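GST N-terminal domain-containing protein (Pseudomonas syringae pv. tomato, PDB 3IC8) is of unknown function but has the two-domain build of the glutathione S-transferase family and may bind glutathione or a related thiol. Local coordinates at residues M21-V27 with K77-F82; L163-S168 with Y205-W211; I232-S236 with N291-V295; P244-D250 with F278-E283. All coordinates share one frame; numbering follows the deposited sequence.

In the fold
The four contacts follow a chain built from two glutathione S-transferase domains and a C-terminal set of strands. Contact 1 comes first and lies in the thioredoxin-like N-terminal domain, where the chain leaves helix 66-76 for the helical domain. Contact 2 joins helices 149-167 and 206-216 of the helical C-terminal domain, its centre about 24 Å from that of contact 1. Contacts 3 and 4 come last, with centres about 26 Å apart; 244-250 and 278-283 fall between the two segments of contact 3. Contacts 2 and 3 lie on opposite sides of the chain's centre, about 47 Å apart between centres. Strands 61-63 and 296-300 are neighbours, so the thioredoxin-like sheet runs on into the C-terminal strands.

Contact 1 (M21-V27 with K77-F82); sequences MLGFKGV and KASPAF
At its last turn helix 16-25 lies against the loop 77-82, K25 CA being 6.4 Å from P80 CA, and the helix ends at G26 in a Schellman motif. K25 supplies the polar grip. Its chain leaves beside the backbone N (chi1 -74°), bends at chi2 and then runs extended, which carries NZ to two loop carbonyls. K25 NZ lies 2.7 Å from P80 O. The bond from K25 NZ to K77 O measures 2.8 Å and is almost straight in line with the C=O (171°). E74 of helix 66-76 adds a salt bridge to the same ammonium group and also accepts the N-H of F82. Along the way K25 CE passes 3.6 Å from F82 CE2. F24 carries the apolar part: P80 CG lies over one face of its ring in a CH-pi contact, 4.0 Å from the centroid, while the F82 ring runs nearly parallel (27°) but slid so far that the two barely overlap. M21 CG reaches F82 CZ at 3.8 Å. F183 and F218 meet the F24 ring edge-to-face. Such packing of the first helix against the chain leaving the thioredoxin-like domain belongs to the domain junction of glutathione S-transferases.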
loop_
_atom_site.group_PDB
_atom_site.type_symbol
_atom_site.label_atom_id
_atom_site.label_comp_id
_atom_site.label_asym_id
_atom_site.label_seq_id
_atom_site.Cartn_x
_atom_site.Cartn_y
_atom_site.Cartn_z
HETATM N N MSE A 21 -7.920 13.366 13.264
HETATM C CA MSE A 21 -8.174 14.745 12.975
HETATM C C MSE A 21 -6.870 15.495 12.982
HETATM O O MSE A 21 -6.625 16.321 12.156
HETATM C CB MSE A 21 -9.145 15.336 13.977
HETATM C CG MSE A 21 -10.601 15.082 13.706
HETATM SE SE MSE A 21 -11.785 15.345 15.172
HETATM C CE MSE A 21 -11.609 17.160 15.452
ATOM N N LEU A 22 -6.021 15.173 13.926
ATOM C CA LEU A 22 -4.707 15.738 13.955
ATOM C C LEU A 22 -3.886 15.332 12.761
ATOM O O LEU A 22 -3.129 16.094 12.272
ATOM C CB LEU A 22 -4.016 15.458 15.273
ATOM C CG LEU A 22 -4.665 16.190 16.430
ATOM C CD1 LEU A 22 -4.204 15.692 17.733
ATOM C CD2 LEU A 22 -4.452 17.605 16.351
ATOM N N GLY A 23 -4.042 14.116 12.301
ATOM C CA GLY A 23 -3.362 13.669 11.115
ATOM C C GLY A 23 -3.733 14.353 9.825
ATOM O O GLY A 23 -2.893 14.642 9.026
ATOM N N PHE A 24 -5.013 14.584 9.633
ATOM C CA PHE A 24 -5.539 15.220 8.463
ATOM C C PHE A 24 -5.016 16.638 8.371
ATOM O O PHE A 24 -4.654 17.093 7.340
ATOM C CB PHE A 24 -7.059 15.144 8.557
ATOM C CG PHE A 24 -7.791 15.861 7.491
ATOM C CD1 PHE A 24 -7.863 15.366 6.226
ATOM C CD2 PHE A 24 -8.445 16.999 7.771
ATOM C CE1 PHE A 24 -8.534 15.997 5.303
ATOM C CE2 PHE A 24 -9.122 17.626 6.819
ATOM C CZ PHE A 24 -9.169 17.123 5.595
ATOM N N LYS A 25 -4.961 17.308 9.492
ATOM C CA LYS A 25 -4.400 18.631 9.588
ATOM C C LYS A 25 -2.877 18.750 9.420
ATOM O O LYS A 25 -2.391 19.802 9.138
ATOM C CB LYS A 25 -4.863 19.318 10.856
ATOM C CG LYS A 25 -6.275 19.769 10.822
ATOM C CD LYS A 25 -6.543 20.739 9.743
ATOM C CE LYS A 25 -7.917 21.294 9.908
ATOM N NZ LYS A 25 -8.364 22.130 8.814
ATOM N N GLY A 26 -2.135 17.673 9.576
ATOM C CA GLY A 26 -0.695 17.725 9.492
ATOM C C GLY A 26 0.022 18.624 10.474
ATOM O O GLY A 26 0.963 19.296 10.134
ATOM N N VAL A 27 -0.432 18.612 11.707
ATOM C CA VAL A 27 0.021 19.518 12.710
ATOM C C VAL A 27 0.845 18.739 13.682
ATOM O O VAL A 27 0.735 17.565 13.758
ATOM C CB VAL A 27 -1.152 20.106 13.462
ATOM C CG1 VAL A 27 -1.654 21.316 12.781
ATOM C CG2 VAL A 27 -2.235 19.098 13.591
ATOM N N LYS A 77 -5.235 25.668 11.330
ATOM C CA LYS A 77 -4.787 25.430 9.971
ATOM C C LYS A 77 -5.975 25.266 9.044
ATOM O O LYS A 77 -6.664 24.290 9.095
ATOM C CB LYS A 77 -3.922 24.190 9.942
ATOM C CG LYS A 77 -3.269 23.911 8.662
ATOM C CD LYS A 77 -1.896 23.388 8.875
ATOM C CE LYS A 77 -1.708 22.076 8.197
ATOM N NZ LYS A 77 -1.200 22.228 6.838
ATOM N N ALA A 78 -6.207 26.232 8.185
ATOM C CA ALA A 78 -7.387 26.227 7.352
ATOM C C ALA A 78 -7.508 25.103 6.366
ATOM O O ALA A 78 -8.566 24.620 6.136
ATOM C CB ALA A 78 -7.517 27.516 6.652
ATOM N N SER A 79 -6.416 24.726 5.749
ATOM C CA SER A 79 -6.430 23.730 4.714
ATOM C C SER A 79 -5.447 22.654 5.075
ATOM O O SER A 79 -4.421 22.950 5.617
ATOM C CB SER A 79 -6.042 24.388 3.406
ATOM O OG SER A 79 -5.886 23.453 2.376
ATOM N N PRO A 80 -5.762 21.403 4.803
ATOM C CA PRO A 80 -7.015 20.996 4.198
ATOM C C PRO A 80 -8.182 21.171 5.138
ATOM O O PRO A 80 -8.021 21.116 6.308
ATOM C CB PRO A 80 -6.785 19.525 3.933
ATOM C CG PRO A 80 -5.882 19.120 4.919
ATOM C CD PRO A 80 -4.983 20.240 5.212
ATOM N N ALA A 81 -9.362 21.368 4.598
ATOM C CA ALA A 81 -10.489 21.775 5.392
ATOM C C ALA A 81 -11.402 20.669 5.818
ATOM O O ALA A 81 -11.780 19.829 5.050
ATOM C CB ALA A 81 -11.265 22.825 4.688
ATOM N N PHE A 82 -11.743 20.712 7.082
ATOM C CA PHE A 82 -12.805 19.929 7.644
ATOM C C PHE A 82 -14.134 20.308 7.056
ATOM O O PHE A 82 -14.954 19.473 6.862
ATOM C CB PHE A 82 -12.861 20.093 9.144
ATOM C CG PHE A 82 -11.859 19.294 9.875
ATOM C CD1 PHE A 82 -11.604 18.018 9.531
ATOM C CD2 PHE A 82 -11.162 19.835 10.895
ATOM C CE1 PHE A 82 -10.701 17.322 10.200
ATOM C CE2 PHE A 82 -10.271 19.124 11.544
ATOM C CZ PHE A 82 -10.037 17.882 11.194
#

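Contact 2 (L163-S168 with Y205-W211); sequences LESQLS and YPSVSVW
Y205 opens the second segment at the N-cap of helix 206-216, and its CB lies 3.4 Å from E164 OE1. The helix that follows crosses helix 149-167 at 73°, with the axes of the short segments 8.2 Å apart at closest approach. In E164 a bend at chi2 (63°) turns the carboxylate across to the first turn of helix 206-216, and the Y205 ring lies beside E164 CB. P206 brings its CD near the other carboxylate oxygen, OE2. S207 is the centre of the polar contact. Its backbone N-H is shared between the two oxygens, weakly in both cases: OE1 lies at 3.0 Å from S207 N, and OE2 is farther but better aligned (158°). S207 OG adds a weak bond to OE2 at 3.4 Å, and S207 CB packs 3.6 Å from L167 CB. V208 gives a second backbone N-H, again weakly, from its N to E164 OE1 at 3.3 Å. Several weak bonds thus hold one carboxylate across the first turn, where the positive end of the helix dipole would probably steady its charge. The side chain of V208 turns to the apolar side, its CG1 3.6 Å from L163 CD2. One turn later W211 CB meets L167 CD1 at 3.5 Å, and the indole crosses the leucine obliquely; D182 of helix 180-193 accepts a hydrogen bond from W211 NE1, and L189 of that helix touches both V208 and W211. This crossed helix pair, polar at one end and apolar at the other, is part of the all-helical C-terminal domain of the glutathione S-transferase fold.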
loop_
_atom_site.group_PDB
_atom_site.type_symbol
_atom_site.label_atom_id
_atom_site.label_comp_id
_atom_site.label_asym_id
_atom_site.label_seq_id
_atom_site.Cartn_x
_atom_site.Cartn_y
_atom_site.Cartn_z
ATOM N N LEU A 163 -23.795 3.331 1.442
ATOM C CA LEU A 163 -22.439 3.809 1.367
ATOM C C LEU A 163 -21.661 3.150 0.264
ATOM O O LEU A 163 -20.917 3.792 -0.401
ATOM C CB LEU A 163 -21.735 3.651 2.691
ATOM C CG LEU A 163 -20.319 4.176 2.801
ATOM C CD1 LEU A 163 -20.246 5.622 2.593
ATOM C CD2 LEU A 163 -19.764 3.824 4.111
ATOM N N GLU A 164 -21.879 1.859 0.081
ATOM C CA GLU A 164 -21.335 1.085 -1.014
ATOM C C GLU A 164 -21.814 1.562 -2.355
ATOM O O GLU A 164 -21.051 1.681 -3.247
ATOM C CB GLU A 164 -21.649 -0.395 -0.824
ATOM C CG GLU A 164 -21.188 -1.338 -1.918
ATOM C CD GLU A 164 -19.699 -1.386 -2.085
ATOM O OE1 GLU A 164 -19.005 -0.958 -1.192
ATOM O OE2 GLU A 164 -19.200 -1.838 -3.120
ATOM N N SER A 165 -23.085 1.886 -2.469
ATOM C CA SER A 165 -23.602 2.461 -3.682
ATOM C C SER A 165 -22.976 3.796 -4.061
ATOM O O SER A 165 -22.724 4.030 -5.186
ATOM C CB SER A 165 -25.095 2.669 -3.557
ATOM O OG SER A 165 -25.800 1.544 -3.949
ATOM N N GLN A 166 -22.770 4.693 -3.129
ATOM C CA GLN A 166 -22.085 5.926 -3.417
ATOM C C GLN A 166 -20.609 5.808 -3.816
ATOM O O GLN A 166 -20.153 6.482 -4.692
ATOM C CB GLN A 166 -22.242 6.874 -2.249
ATOM C CG GLN A 166 -21.292 7.993 -2.287
ATOM C CD GLN A 166 -21.706 9.150 -1.457
ATOM O OE1 GLN A 166 -20.928 10.037 -1.231
ATOM N NE2 GLN A 166 -22.925 9.144 -0.988
ATOM N N LEU A 167 -19.874 4.956 -3.134
ATOM C CA LEU A 167 -18.458 4.760 -3.368
ATOM C C LEU A 167 -18.099 4.043 -4.653
ATOM O O LEU A 167 -17.056 4.238 -5.202
ATOM C CB LEU A 167 -17.783 4.137 -2.160
ATOM C CG LEU A 167 -17.734 5.044 -0.950
ATOM C CD1 LEU A 167 -17.222 4.360 0.238
ATOM C CD2 LEU A 167 -16.944 6.223 -1.217
ATOM N N SER A 168 -19.009 3.236 -5.131
ATOM C CA SER A 168 -18.777 2.402 -6.266
ATOM C C SER A 168 -18.548 3.280 -7.459
ATOM O O SER A 168 -18.017 2.856 -8.435
ATOM C CB SER A 168 -19.923 1.440 -6.475
ATOM O OG SER A 168 -21.047 2.085 -6.989
ATOM N N TYR A 205 -18.519 -4.935 1.981
ATOM C CA TYR A 205 -18.706 -3.917 1.003
ATOM C C TYR A 205 -17.375 -3.403 0.606
ATOM O O TYR A 205 -16.750 -2.686 1.322
ATOM C CB TYR A 205 -19.543 -2.823 1.608
ATOM C CG TYR A 205 -20.678 -3.364 2.388
ATOM C CD1 TYR A 205 -20.495 -3.818 3.660
ATOM C CD2 TYR A 205 -21.918 -3.449 1.846
ATOM C CE1 TYR A 205 -21.500 -4.323 4.359
ATOM C CE2 TYR A 205 -22.936 -3.953 2.545
ATOM C CZ TYR A 205 -22.727 -4.384 3.809
ATOM O OH TYR A 205 -23.745 -4.892 4.534
ATOM N N PRO A 206 -16.939 -3.799 -0.560
ATOM C CA PRO A 206 -15.580 -3.573 -1.004
ATOM C C PRO A 206 -15.204 -2.148 -1.178
ATOM O O PRO A 206 -14.110 -1.808 -0.836
ATOM C CB PRO A 206 -15.571 -4.270 -2.332
ATOM C CG PRO A 206 -16.518 -5.319 -2.155
ATOM C CD PRO A 206 -17.623 -4.724 -1.449
ATOM N N SER A 207 -16.093 -1.346 -1.724
ATOM C CA SER A 207 -15.860 0.060 -1.952
ATOM C C SER A 207 -15.649 0.792 -0.672
ATOM O O SER A 207 -14.880 1.691 -0.614
ATOM C CB SER A 207 -17.043 0.672 -2.654
ATOM O OG SER A 207 -16.959 0.490 -4.027
ATOM N N VAL A 208 -16.379 0.413 0.343
ATOM C CA VAL A 208 -16.236 0.979 1.647
ATOM C C VAL A 208 -14.888 0.700 2.271
ATOM O O VAL A 208 -14.295 1.545 2.884
ATOM C CB VAL A 208 -17.322 0.454 2.526
ATOM C CG1 VAL A 208 -17.341 1.161 3.812
ATOM C CG2 VAL A 208 -18.605 0.621 1.852
ATOM N N SER A 209 -14.422 -0.516 2.114
ATOM C CA SER A 209 -13.175 -0.943 2.694
ATOM C C SER A 209 -11.983 -0.182 2.123
ATOM O O SER A 209 -11.080 0.172 2.832
ATOM C CB SER A 209 -13.034 -2.449 2.516
ATOM O OG SER A 209 -12.173 -3.024 3.463
ATOM N N VAL A 210 -11.998 0.057 0.829
ATOM C CA VAL A 210 -10.976 0.833 0.183
ATOM C C VAL A 210 -10.973 2.266 0.651
ATOM O O VAL A 210 -9.950 2.831 0.911
ATOM C CB VAL A 210 -11.189 0.798 -1.310
ATOM C CG1 VAL A 210 -10.433 1.864 -2.012
ATOM C CG2 VAL A 210 -10.864 -0.521 -1.835
ATOM N N TRP A 211 -12.152 2.845 0.740
ATOM C CA TRP A 211 -12.333 4.196 1.203
ATOM C C TRP A 211 -11.901 4.328 2.628
ATOM O O TRP A 211 -11.326 5.318 3.009
ATOM C CB TRP A 211 -13.793 4.631 1.060
ATOM C CG TRP A 211 -14.138 5.800 1.894
ATOM C CD1 TRP A 211 -13.940 7.080 1.587
ATOM C CD2 TRP A 211 -14.750 5.789 3.172
ATOM N NE1 TRP A 211 -14.372 7.874 2.578
ATOM C CE2 TRP A 211 -14.883 7.101 3.570
ATOM C CE3 TRP A 211 -15.195 4.789 4.021
ATOM C CZ2 TRP A 211 -15.415 7.443 4.766
ATOM C CZ3 TRP A 211 -15.714 5.133 5.195
ATOM C CH2 TRP A 211 -15.828 6.442 5.568
#

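Contact 3 (I232-S236 with N291-V295); sequences IEIAS and NRAGV
I232, on helix 228-237, makes the broadest approach to the turn between strands 284-290 and 296-300. Its two branches divide the work. CG2, anti to the backbone N, drops onto the turn, 3.8 Å from A293 CA and 3.9 Å from A293 CB. The other branch carries CD1 over one face of the R292 guanidinium, 3.6 Å from NH2 and displaced toward the rim of the group. R292 reaches this place by bending at chi2 (141°) and chi3 (91°), and its NH2 also forms a salt bridge with D42 of helix 41-47, so the isoleucine covers a face of a group whose charge is already paired. I232 touches D42 and A45 of that same helix as well.

A235 follows one turn on. Its CB looks toward A293 CB at a loose 4.4 Å, while its carbonyl turns to a bridging water: A235 O lies 2.8 Å from a water that is 2.9 Å from V295 O and so links the helix to the far end of the turn. S236 completes the contact through its backbone, its CA approaching A293 O at 3.3 Å as a CA-H...O contact. Beside it the turn passes G294, at backbone angles where a CB would press on the carbonyl O of A293, and A293 N is bonded to D290 at the end of strand 284-290.

Across the two segments there is no direct hydrogen bond: methyl packing, a carbon donor and a bridging water do the joining, so the chemistry implies contact by shape and apolar cover, with the charge of R292 paired by D42.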
loop_
_atom_site.group_PDB
_atom_site.type_symbol
_atom_site.label_atom_id
_atom_site.label_comp_id
_atom_site.label_asym_id
_atom_site.label_seq_id
_atom_site.Cartn_x
_atom_site.Cartn_y
_atom_site.Cartn_z
ATOM N N ILE A 232 -0.299 21.747 32.915
ATOM C CA ILE A 232 -0.839 22.727 33.804
ATOM C C ILE A 232 0.034 23.969 33.831
ATOM O O ILE A 232 -0.452 25.065 33.802
ATOM C CB ILE A 232 -0.957 22.178 35.190
ATOM C CG1 ILE A 232 -2.063 21.158 35.225
ATOM C CG2 ILE A 232 -1.295 23.244 36.128
ATOM C CD1 ILE A 232 -2.127 20.396 36.441
ATOM N N GLU A 233 1.336 23.801 33.852
ATOM C CA GLU A 233 2.207 24.948 33.895
ATOM C C GLU A 233 2.054 25.798 32.674
ATOM O O GLU A 233 2.107 26.998 32.747
ATOM C CB GLU A 233 3.660 24.555 34.058
ATOM C CG GLU A 233 3.982 23.892 35.354
ATOM C CD GLU A 233 3.700 24.732 36.567
ATOM O OE1 GLU A 233 4.258 25.826 36.684
ATOM O OE2 GLU A 233 2.944 24.281 37.427
ATOM N N ILE A 234 1.862 25.165 31.540
ATOM C CA ILE A 234 1.756 25.895 30.319
ATOM C C ILE A 234 0.559 26.782 30.389
ATOM O O ILE A 234 0.594 27.885 29.929
ATOM C CB ILE A 234 1.660 24.983 29.122
ATOM C CG1 ILE A 234 3.048 24.582 28.678
ATOM C CG2 ILE A 234 0.932 25.659 27.999
ATOM C CD1 ILE A 234 3.091 23.295 28.013
ATOM N N ALA A 235 -0.510 26.285 30.963
ATOM C CA ALA A 235 -1.702 27.073 31.123
ATOM C C ALA A 235 -1.466 28.233 32.037
ATOM O O ALA A 235 -1.932 29.295 31.794
ATOM C CB ALA A 235 -2.792 26.237 31.656
ATOM N N SER A 236 -0.772 27.997 33.126
ATOM C CA SER A 236 -0.525 29.016 34.121
ATOM C C SER A 236 0.300 30.178 33.616
ATOM O O SER A 236 0.002 31.317 33.886
ATOM C CB SER A 236 0.205 28.377 35.281
ATOM O OG SER A 236 -0.171 28.958 36.490
ATOM N N ASN A 291 -6.505 26.635 41.237
ATOM C CA ASN A 291 -5.444 26.855 42.185
ATOM C C ASN A 291 -4.078 26.548 41.618
ATOM O O ASN A 291 -3.163 27.304 41.815
ATOM C CB ASN A 291 -5.690 26.024 43.434
ATOM C CG ASN A 291 -6.583 26.718 44.436
ATOM O OD1 ASN A 291 -6.736 27.925 44.418
ATOM N ND2 ASN A 291 -7.173 25.948 45.324
ATOM N N ARG A 292 -3.920 25.411 40.970
ATOM C CA ARG A 292 -2.769 25.168 40.123
ATOM C C ARG A 292 -2.634 25.837 38.772
ATOM O O ARG A 292 -1.584 26.304 38.432
ATOM C CB ARG A 292 -2.542 23.688 39.951
ATOM C CG ARG A 292 -2.382 22.975 41.227
ATOM C CD ARG A 292 -3.068 21.682 41.156
ATOM N NE ARG A 292 -2.164 20.670 40.683
ATOM C CZ ARG A 292 -2.539 19.618 39.993
ATOM N NH1 ARG A 292 -3.802 19.432 39.692
ATOM N NH2 ARG A 292 -1.646 18.755 39.621
ATOM N N ALA A 293 -3.673 25.810 37.961
ATOM C CA ALA A 293 -3.560 26.281 36.589
ATOM C C ALA A 293 -3.791 27.757 36.351
ATOM O O ALA A 293 -3.507 28.253 35.295
ATOM C CB ALA A 293 -4.427 25.479 35.695
ATOM N N GLY A 294 -4.311 28.469 37.322
ATOM C CA GLY A 294 -4.512 29.877 37.130
ATOM C C GLY A 294 -5.774 30.176 36.402
ATOM O O GLY A 294 -6.697 29.413 36.445
ATOM N N VAL A 295 -5.806 31.312 35.745
ATOM C CA VAL A 295 -6.975 31.717 35.022
ATOM C C VAL A 295 -7.035 31.001 33.705
ATOM O O VAL A 295 -6.066 30.938 32.986
ATOM C CB VAL A 295 -6.968 33.186 34.758
ATOM C CG1 VAL A 295 -8.121 33.540 33.915
ATOM C CG2 VAL A 295 -7.012 33.929 36.025
HETATM O O HOH W 1 -3.265 30.967 33.570
#

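Contact 4 (P244-D250 with F278-E283); sequences PDETFID and FTGREE
The beta-hairpin formed by strands 272-279 and 284-290 packs its turn against the extended loop 244-250, which leads toward strand 259-264; P244 and F278 begin the contact at the strand end. P244 lies over one face of the F278 ring in a CH-pi contact, with CG 3.9 Å from the centroid and 15° off the ring normal, while P244 CB comes 3.5 Å from F278 CE1. At the ring's edge, in its plane, stands E246 OE2, 3.9 Å from F278 CZ. This oxygen also receives a water at 3.2 Å, and the water in turn accepts the N-H of E282, tying the loop to the turn.

The other carboxylate oxygen, E246 OE1, takes the backbone N-H of R281, N to OE1 3.2 Å, a tentative bond because OE1 is crowded in the model. The pairing of E246 with the R281 guanidinium is modelled too close, so its geometry is doubtful. F248 lies across the turn: its CG is anti to the backbone N (chi1 178°), which sets the ring over the peptide between G280 and R281, with R281 N 4.2 Å above the plane and over the ring's centre. E283 OE1 lies near P244 CG, while its OE2 bonds to H299 ND1 of strand 296-300.

D250 ends the contact. One carboxylate oxygen, OD1, is held by N252 N, and the other has a salt bridge to R302. With its anti lone pair, the one turned away from OD1, D250 OD2 also accepts the hydroxyl of T279, OG1 to OD2 measuring 3.0 Å.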
loop_
_atom_site.group_PDB
_atom_site.type_symbol
_atom_site.label_atom_id
_atom_site.label_comp_id
_atom_site.label_asym_id
_atom_site.label_seq_id
_atom_site.Cartn_x
_atom_site.Cartn_y
_atom_site.Cartn_z
ATOM N N PRO A 244 -13.751 36.129 20.679
ATOM C CA PRO A 244 -14.198 36.383 19.327
ATOM C C PRO A 244 -14.945 37.689 19.251
ATOM O O PRO A 244 -15.538 38.116 20.214
ATOM C CB PRO A 244 -15.137 35.228 19.075
ATOM C CG PRO A 244 -14.698 34.221 19.949
ATOM C CD PRO A 244 -14.252 34.850 21.164
ATOM N N ASP A 245 -14.912 38.334 18.103
ATOM C CA ASP A 245 -15.513 39.637 17.999
ATOM C C ASP A 245 -16.935 39.562 17.534
ATOM O O ASP A 245 -17.556 40.566 17.315
ATOM C CB ASP A 245 -14.708 40.569 17.108
ATOM C CG ASP A 245 -14.376 39.959 15.801
ATOM O OD1 ASP A 245 -13.586 40.558 15.071
ATOM O OD2 ASP A 245 -14.896 38.877 15.501
ATOM N N GLU A 246 -17.451 38.361 17.403
ATOM C CA GLU A 246 -18.786 38.145 16.905
ATOM C C GLU A 246 -19.829 38.727 17.832
ATOM O O GLU A 246 -19.657 38.728 19.024
ATOM C CB GLU A 246 -19.005 36.655 16.713
ATOM C CG GLU A 246 -20.375 36.182 17.023
ATOM C CD GLU A 246 -20.555 34.723 16.728
ATOM O OE1 GLU A 246 -21.695 34.308 16.533
ATOM O OE2 GLU A 246 -19.564 33.993 16.685
ATOM N N THR A 247 -20.909 39.232 17.268
ATOM C CA THR A 247 -21.981 39.813 18.051
ATOM C C THR A 247 -23.169 38.899 17.974
ATOM O O THR A 247 -23.590 38.507 16.916
ATOM C CB THR A 247 -22.388 41.156 17.495
ATOM O OG1 THR A 247 -22.633 41.021 16.102
ATOM C CG2 THR A 247 -21.290 42.145 17.666
ATOM N N PHE A 248 -23.689 38.531 19.120
ATOM C CA PHE A 248 -24.737 37.553 19.161
ATOM C C PHE A 248 -25.601 37.846 20.338
ATOM O O PHE A 248 -25.109 38.259 21.356
ATOM C CB PHE A 248 -24.072 36.190 19.317
ATOM C CG PHE A 248 -25.005 35.046 19.433
ATOM C CD1 PHE A 248 -25.721 34.617 18.362
ATOM C CD2 PHE A 248 -25.117 34.360 20.603
ATOM C CE1 PHE A 248 -26.544 33.553 18.487
ATOM C CE2 PHE A 248 -25.926 33.317 20.712
ATOM C CZ PHE A 248 -26.639 32.909 19.665
ATOM N N ILE A 249 -26.890 37.602 20.207
ATOM C CA ILE A 249 -27.765 37.716 21.341
ATOM C C ILE A 249 -28.181 36.347 21.735
ATOM O O ILE A 249 -28.744 35.630 20.963
ATOM C CB ILE A 249 -29.045 38.482 21.012
ATOM C CG1 ILE A 249 -28.740 39.779 20.282
ATOM C CG2 ILE A 249 -29.813 38.775 22.271
ATOM C CD1 ILE A 249 -29.623 40.007 19.083
ATOM N N ASP A 250 -27.926 35.987 22.962
ATOM C CA ASP A 250 -28.260 34.679 23.397
ATOM C C ASP A 250 -29.747 34.443 23.380
ATOM O O ASP A 250 -30.528 35.301 23.714
ATOM C CB ASP A 250 -27.712 34.452 24.778
ATOM C CG ASP A 250 -27.841 33.053 25.204
ATOM O OD1 ASP A 250 -28.936 32.637 25.563
ATOM O OD2 ASP A 250 -26.848 32.342 25.169
ATOM N N PHE A 278 -18.220 34.626 26.707
ATOM C CA PHE A 278 -18.681 34.775 25.355
ATOM C C PHE A 278 -19.776 33.786 25.065
ATOM O O PHE A 278 -19.703 32.662 25.470
ATOM C CB PHE A 278 -17.511 34.556 24.418
ATOM C CG PHE A 278 -17.868 34.535 22.972
ATOM C CD1 PHE A 278 -17.789 35.665 22.217
ATOM C CD2 PHE A 278 -18.243 33.378 22.358
ATOM C CE1 PHE A 278 -18.090 35.640 20.926
ATOM C CE2 PHE A 278 -18.539 33.366 21.058
ATOM C CZ PHE A 278 -18.467 34.494 20.348
ATOM N N THR A 279 -20.798 34.236 24.367
ATOM C CA THR A 279 -21.840 33.386 23.857
ATOM C C THR A 279 -21.935 33.656 22.382
ATOM O O THR A 279 -21.984 34.776 21.962
ATOM C CB THR A 279 -23.169 33.622 24.560
ATOM O OG1 THR A 279 -24.147 32.753 24.018
ATOM C CG2 THR A 279 -23.634 34.987 24.333
ATOM N N GLY A 280 -21.930 32.602 21.595
ATOM C CA GLY A 280 -21.806 32.701 20.161
ATOM C C GLY A 280 -22.564 31.620 19.464
ATOM O O GLY A 280 -23.146 30.797 20.096
ATOM N N ARG A 281 -22.577 31.670 18.150
ATOM C CA ARG A 281 -23.289 30.711 17.335
ATOM C C ARG A 281 -22.766 29.292 17.477
ATOM O O ARG A 281 -23.512 28.348 17.551
ATOM C CB ARG A 281 -23.164 31.123 15.886
ATOM C CG ARG A 281 -24.065 32.207 15.468
ATOM C CD ARG A 281 -23.522 32.889 14.234
ATOM N NE ARG A 281 -24.204 34.134 13.920
ATOM C CZ ARG A 281 -24.087 35.258 14.613
ATOM N NH1 ARG A 281 -23.317 35.316 15.681
ATOM N NH2 ARG A 281 -24.745 36.332 14.232
ATOM N N GLU A 282 -21.459 29.175 17.510
ATOM C CA GLU A 282 -20.799 27.930 17.684
ATOM C C GLU A 282 -20.237 27.722 19.065
ATOM O O GLU A 282 -19.799 26.646 19.371
ATOM C CB GLU A 282 -19.666 27.856 16.692
ATOM C CG GLU A 282 -20.105 27.855 15.278
ATOM C CD GLU A 282 -20.718 26.542 14.833
ATOM O OE1 GLU A 282 -20.431 25.515 15.424
ATOM O OE2 GLU A 282 -21.494 26.538 13.881
ATOM N N GLU A 283 -20.207 28.747 19.894
ATOM C CA GLU A 283 -19.396 28.680 21.090
ATOM C C GLU A 283 -19.882 29.358 22.356
ATOM O O GLU A 283 -20.471 30.393 22.323
ATOM C CB GLU A 283 -18.029 29.248 20.754
ATOM C CG GLU A 283 -16.912 28.689 21.523
ATOM C CD GLU A 283 -15.602 29.248 21.080
ATOM O OE1 GLU A 283 -15.574 30.279 20.414
ATOM O OE2 GLU A 283 -14.587 28.654 21.388
HETATM O O HOH W 2 -19.033 31.159 18.175
#